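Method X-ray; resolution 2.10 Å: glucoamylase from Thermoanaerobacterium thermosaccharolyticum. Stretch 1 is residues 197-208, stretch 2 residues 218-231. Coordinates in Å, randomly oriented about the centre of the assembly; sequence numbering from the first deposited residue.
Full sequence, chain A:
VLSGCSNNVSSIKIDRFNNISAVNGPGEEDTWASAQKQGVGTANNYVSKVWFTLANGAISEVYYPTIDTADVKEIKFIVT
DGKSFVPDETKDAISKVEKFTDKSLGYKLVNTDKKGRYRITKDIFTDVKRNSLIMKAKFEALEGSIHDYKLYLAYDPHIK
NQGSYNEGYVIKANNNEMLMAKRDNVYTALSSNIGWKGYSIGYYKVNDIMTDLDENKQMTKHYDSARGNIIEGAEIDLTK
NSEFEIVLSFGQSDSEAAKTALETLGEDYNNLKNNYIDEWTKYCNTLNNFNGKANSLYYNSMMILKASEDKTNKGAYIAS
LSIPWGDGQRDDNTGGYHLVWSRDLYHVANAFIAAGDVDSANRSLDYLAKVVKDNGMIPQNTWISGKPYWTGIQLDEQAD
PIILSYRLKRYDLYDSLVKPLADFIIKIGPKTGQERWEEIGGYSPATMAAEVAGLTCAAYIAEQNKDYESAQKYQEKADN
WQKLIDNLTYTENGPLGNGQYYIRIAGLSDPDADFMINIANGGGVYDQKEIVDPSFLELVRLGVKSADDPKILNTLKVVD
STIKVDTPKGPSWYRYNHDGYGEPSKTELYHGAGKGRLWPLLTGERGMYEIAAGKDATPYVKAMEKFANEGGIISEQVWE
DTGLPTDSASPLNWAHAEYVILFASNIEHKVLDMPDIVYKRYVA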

# COMPACT_ATOMS: atom_id res chain seq x y z
N LYS A 197 25.68 21.07 -13.86
CA LYS A 197 26.09 22.12 -14.77
C LYS A 197 25.58 23.44 -14.19
O LYS A 197 25.93 24.52 -14.66
CB LYS A 197 25.48 21.89 -16.15
CG LYS A 197 25.90 22.92 -17.19
CD LYS A 197 25.35 22.58 -18.57
CE LYS A 197 25.86 23.58 -19.61
NZ LYS A 197 25.40 23.22 -20.98
N GLY A 198 24.73 23.32 -13.17
CA GLY A 198 24.16 24.48 -12.52
C GLY A 198 23.05 24.04 -11.58
O GLY A 198 22.45 22.98 -11.77
N TYR A 199 22.78 24.85 -10.55
CA TYR A 199 21.74 24.52 -9.58
C TYR A 199 20.92 25.74 -9.17
O TYR A 199 21.32 26.88 -9.42
CB TYR A 199 22.37 23.89 -8.34
CG TYR A 199 23.46 24.74 -7.71
CD1 TYR A 199 23.14 25.91 -7.03
CD2 TYR A 199 24.80 24.38 -7.81
CE1 TYR A 199 24.14 26.71 -6.47
CE2 TYR A 199 25.80 25.16 -7.26
CZ TYR A 199 25.47 26.33 -6.59
OH TYR A 199 26.47 27.11 -6.04
N SER A 200 19.78 25.49 -8.54
CA SER A 200 18.90 26.55 -8.08
C SER A 200 17.79 26.01 -7.19
O SER A 200 17.10 25.05 -7.54
CB SER A 200 18.28 27.29 -9.27
OG SER A 200 17.48 28.38 -8.82
N ILE A 201 17.62 26.63 -6.03
CA ILE A 201 16.59 26.23 -5.08
C ILE A 201 15.55 27.35 -5.05
O ILE A 201 15.79 28.41 -4.46
CB ILE A 201 17.18 26.03 -3.68
CG1 ILE A 201 18.34 25.02 -3.76
CG2 ILE A 201 16.11 25.53 -2.72
CD1 ILE A 201 19.13 24.88 -2.49
N GLY A 202 14.41 27.12 -5.70
CA GLY A 202 13.38 28.14 -5.74
C GLY A 202 12.06 27.73 -5.10
O GLY A 202 11.90 26.61 -4.64
N TYR A 203 11.12 28.67 -5.07
CA TYR A 203 9.81 28.44 -4.48
C TYR A 203 8.81 27.93 -5.50
O TYR A 203 8.71 28.46 -6.60
CB TYR A 203 9.31 29.73 -3.83
CG TYR A 203 10.13 30.12 -2.63
CD1 TYR A 203 10.13 29.32 -1.48
CD2 TYR A 203 10.94 31.25 -2.63
CE1 TYR A 203 10.90 29.64 -0.38
CE2 TYR A 203 11.72 31.58 -1.53
CZ TYR A 203 11.70 30.77 -0.41
OH TYR A 203 12.48 31.07 0.68
N TYR A 204 8.06 26.90 -5.10
CA TYR A 204 7.06 26.27 -5.97
C TYR A 204 6.08 27.26 -6.59
O TYR A 204 5.41 28.02 -5.89
CB TYR A 204 6.30 25.19 -5.18
CG TYR A 204 5.28 24.43 -6.00
CD1 TYR A 204 5.62 23.87 -7.23
CD2 TYR A 204 3.97 24.27 -5.54
CE1 TYR A 204 4.68 23.17 -7.98
CE2 TYR A 204 3.03 23.57 -6.29
CZ TYR A 204 3.39 23.02 -7.51
OH TYR A 204 2.47 22.32 -8.25
N LYS A 205 6.00 27.23 -7.92
CA LYS A 205 5.12 28.10 -8.70
C LYS A 205 5.47 29.58 -8.62
O LYS A 205 4.67 30.43 -9.01
CB LYS A 205 3.66 27.89 -8.29
CG LYS A 205 3.07 26.58 -8.78
CD LYS A 205 1.60 26.44 -8.42
CE LYS A 205 1.02 25.14 -8.96
NZ LYS A 205 -0.41 24.95 -8.58
N VAL A 206 6.66 29.89 -8.12
CA VAL A 206 7.10 31.27 -8.02
C VAL A 206 8.36 31.46 -8.87
O VAL A 206 8.32 32.11 -9.91
CB VAL A 206 7.42 31.65 -6.56
CG1 VAL A 206 7.83 33.12 -6.48
CG2 VAL A 206 6.21 31.39 -5.68
N ASN A 207 9.46 30.89 -8.42
CA ASN A 207 10.72 30.97 -9.14
C ASN A 207 11.46 29.64 -9.12
O ASN A 207 12.69 29.60 -9.08
CB ASN A 207 11.61 32.08 -8.57
CG ASN A 207 11.69 32.03 -7.05
OD1 ASN A 207 11.89 30.97 -6.46
ND2 ASN A 207 11.55 33.19 -6.42
N ASP A 208 10.70 28.55 -9.15
CA ASP A 208 11.28 27.21 -9.15
C ASP A 208 11.79 26.89 -10.55
O ASP A 208 11.47 27.58 -11.52
CB ASP A 208 10.22 26.18 -8.74
CG ASP A 208 8.94 26.30 -9.55
OD1 ASP A 208 8.48 25.28 -10.09
OD2 ASP A 208 8.40 27.42 -9.64
N GLN A 218 15.31 27.80 -19.96
CA GLN A 218 16.70 27.64 -19.56
C GLN A 218 16.84 28.27 -18.18
O GLN A 218 16.12 29.21 -17.85
CB GLN A 218 17.63 28.34 -20.56
CG GLN A 218 17.37 29.83 -20.74
CD GLN A 218 18.34 30.48 -21.71
OE1 GLN A 218 18.23 31.67 -22.01
NE2 GLN A 218 19.30 29.70 -22.20
N MET A 219 17.76 27.75 -17.37
CA MET A 219 17.96 28.28 -16.03
C MET A 219 18.47 29.71 -16.02
O MET A 219 19.53 30.02 -16.57
CB MET A 219 18.93 27.39 -15.24
CG MET A 219 18.31 26.11 -14.71
SD MET A 219 19.49 25.15 -13.75
CE MET A 219 19.39 25.95 -12.15
N THR A 220 17.70 30.58 -15.37
CA THR A 220 18.04 31.99 -15.26
C THR A 220 18.47 32.29 -13.83
O THR A 220 19.39 33.06 -13.59
CB THR A 220 16.83 32.88 -15.61
OG1 THR A 220 16.36 32.54 -16.93
CG2 THR A 220 17.21 34.35 -15.58
N LYS A 221 17.78 31.67 -12.87
CA LYS A 221 18.10 31.87 -11.47
C LYS A 221 18.97 30.73 -10.95
O LYS A 221 18.89 29.60 -11.42
CB LYS A 221 16.82 31.96 -10.63
CG LYS A 221 15.97 33.20 -10.89
CD LYS A 221 15.22 33.11 -12.21
CE LYS A 221 14.25 34.27 -12.37
NZ LYS A 221 13.40 34.12 -13.59
N HIS A 222 19.82 31.05 -9.98
CA HIS A 222 20.71 30.06 -9.40
C HIS A 222 20.78 30.22 -7.89
O HIS A 222 21.86 30.31 -7.30
CB HIS A 222 22.11 30.19 -10.00
CG HIS A 222 22.18 29.77 -11.44
ND1 HIS A 222 22.05 28.46 -11.84
CD2 HIS A 222 22.33 30.50 -12.58
CE1 HIS A 222 22.12 28.39 -13.16
NE2 HIS A 222 22.28 29.62 -13.63
N TYR A 223 19.61 30.25 -7.26
CA TYR A 223 19.50 30.41 -5.82
C TYR A 223 20.12 29.22 -5.10
O TYR A 223 20.04 28.09 -5.57
CB TYR A 223 18.04 30.55 -5.41
CG TYR A 223 17.30 31.66 -6.12
CD1 TYR A 223 17.76 32.98 -6.06
CD2 TYR A 223 16.13 31.40 -6.83
CE1 TYR A 223 17.06 34.01 -6.67
CE2 TYR A 223 15.42 32.43 -7.45
CZ TYR A 223 15.89 33.73 -7.36
OH TYR A 223 15.18 34.75 -7.95
N ASP A 224 20.74 29.48 -3.95
CA ASP A 224 21.35 28.41 -3.18
C ASP A 224 20.78 28.35 -1.77
O ASP A 224 21.37 27.75 -0.87
CB ASP A 224 22.88 28.58 -3.13
CG ASP A 224 23.32 29.87 -2.43
OD1 ASP A 224 24.52 30.19 -2.49
OD2 ASP A 224 22.47 30.56 -1.82
N SER A 225 19.62 28.96 -1.59
CA SER A 225 18.96 28.99 -0.29
C SER A 225 17.47 29.34 -0.43
O SER A 225 17.10 30.19 -1.24
CB SER A 225 19.65 30.02 0.62
OG SER A 225 19.00 30.13 1.87
N ALA A 226 16.64 28.67 0.36
CA ALA A 226 15.19 28.90 0.34
C ALA A 226 14.51 28.08 1.43
O ALA A 226 15.06 27.08 1.90
CB ALA A 226 14.62 28.54 -1.03
N ARG A 227 13.32 28.51 1.84
CA ARG A 227 12.56 27.79 2.87
C ARG A 227 11.06 27.93 2.67
O ARG A 227 10.52 29.03 2.68
CB ARG A 227 12.95 28.27 4.27
CG ARG A 227 12.26 27.49 5.38
CD ARG A 227 12.94 27.67 6.72
NE ARG A 227 12.89 29.06 7.17
CZ ARG A 227 13.46 29.50 8.28
NH1 ARG A 227 14.13 28.66 9.05
NH2 ARG A 227 13.36 30.78 8.62
N GLY A 228 10.40 26.78 2.51
CA GLY A 228 8.96 26.75 2.30
C GLY A 228 8.67 25.62 1.34
O GLY A 228 9.27 24.54 1.44
N ASN A 229 7.73 25.83 0.42
CA ASN A 229 7.42 24.82 -0.59
C ASN A 229 8.44 25.04 -1.69
O ASN A 229 8.22 25.82 -2.62
CB ASN A 229 6.00 24.99 -1.13
CG ASN A 229 4.96 24.30 -0.27
OD1 ASN A 229 4.54 24.82 0.76
ND2 ASN A 229 4.55 23.10 -0.68
N ILE A 230 9.57 24.35 -1.58
CA ILE A 230 10.65 24.52 -2.52
C ILE A 230 10.84 23.39 -3.52
O ILE A 230 10.26 22.31 -3.39
CB ILE A 230 11.97 24.71 -1.77
CG1 ILE A 230 12.31 23.44 -0.99
CG2 ILE A 230 11.85 25.88 -0.81
CD1 ILE A 230 13.65 23.48 -0.28
N ILE A 231 11.66 23.66 -4.53
CA ILE A 231 12.00 22.70 -5.57
C ILE A 231 13.49 22.86 -5.85
O ILE A 231 13.95 23.94 -6.24
CB ILE A 231 11.19 22.97 -6.85
CG1 ILE A 231 9.70 22.84 -6.54
CG2 ILE A 231 11.62 22.01 -7.95
CD1 ILE A 231 8.81 23.14 -7.71
O HOH W 1 25.71 29.65 -4.69
O HOH W 2 15.25 32.22 0.56

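The apolar centre of this contact forms around Ile-201, Ala-226, Ile-230 and the ring of Tyr-203. Ile-201 CG2 lies 3.8 Å from Ala-226 CB and 4.0 Å from Ile-230 CD1. The CA-to-CB bond of Tyr-203 points away from the second stretch, but its m rotamer brings the ring back. Tyr-203 CZ comes within 3.7 Å of Ala-226 CB, and Tyr-203 CE1 within 3.9 Å of Ile-230 CG2. Ala-226 CB makes an off-centre CH-pi contact with the Tyr-203 ring, 4.2 Å from its centroid. A second apolar contact joins Tyr-204 and Ile-231. Ile-231 CD1 meets the edge of the Tyr-204 ring, 3.3 Å from Tyr-204 CD1. Ile-231 CD1 also lies 3.2 Å from Asp-208 OD1.

Backbone pairing runs alongside these side-chain contacts. Gly-202 and Ile-231 form an antiparallel hydrogen-bonded pair. Ile-231 N donates to Gly-202 O at 3.0 Å, and Gly-202 N donates to Ile-231 O at 3.3 Å. Gly-202 has no room for a side chain: an ideal CB would clash with Asn-207 O at 2.2 Å. Next to it, Tyr-203 and Ile-230 form a non-hydrogen-bonded pair, with their CA atoms 4.5 Å apart. Tyr-204 N then donates to Asn-229 O, a short and nearly straight bond of 2.7 Å. Within the first stretch, Tyr-203 N donates to Asn-207 OD1 at 2.8 Å, which ties the following turn to the strand.

Further back along the first stretch, the partners are residues of a loop. Ile-201 N donates to Tyr-223 O at 2.9 Å. The same carbonyl receives a CA-H...O contact from Ser-200, with Ser-200 CA 3.2 Å from Tyr-223 O. Tyr-223 N donates to Ser-200 OG at 3.2 Å. Met-219 packs its terminal methyl against this segment, with Met-219 CE 3.4 Å from Ser-200 CB.

The polar edge includes His-222 and two tyrosine hydroxyls. His-222 ND1 donates to Tyr-199 O at 3.0 Å, and this acceptor lies near the imidazole plane. Arg-227 N donates to Tyr-203 OH at 2.9 Å, so the side chain whose ring packs on Ala-226 also accepts, through its hydroxyl, a bond from the backbone of the next residue. Water 2 accepts from Tyr-203 OH at 3.0 Å and donates to Ser-225 O at 3.3 Å. Water 1 accepts from Tyr-199 OH at 3.0 Å and donates to Asp-224 OD1 at 2.6 Å. Each water therefore bridges the two stretches.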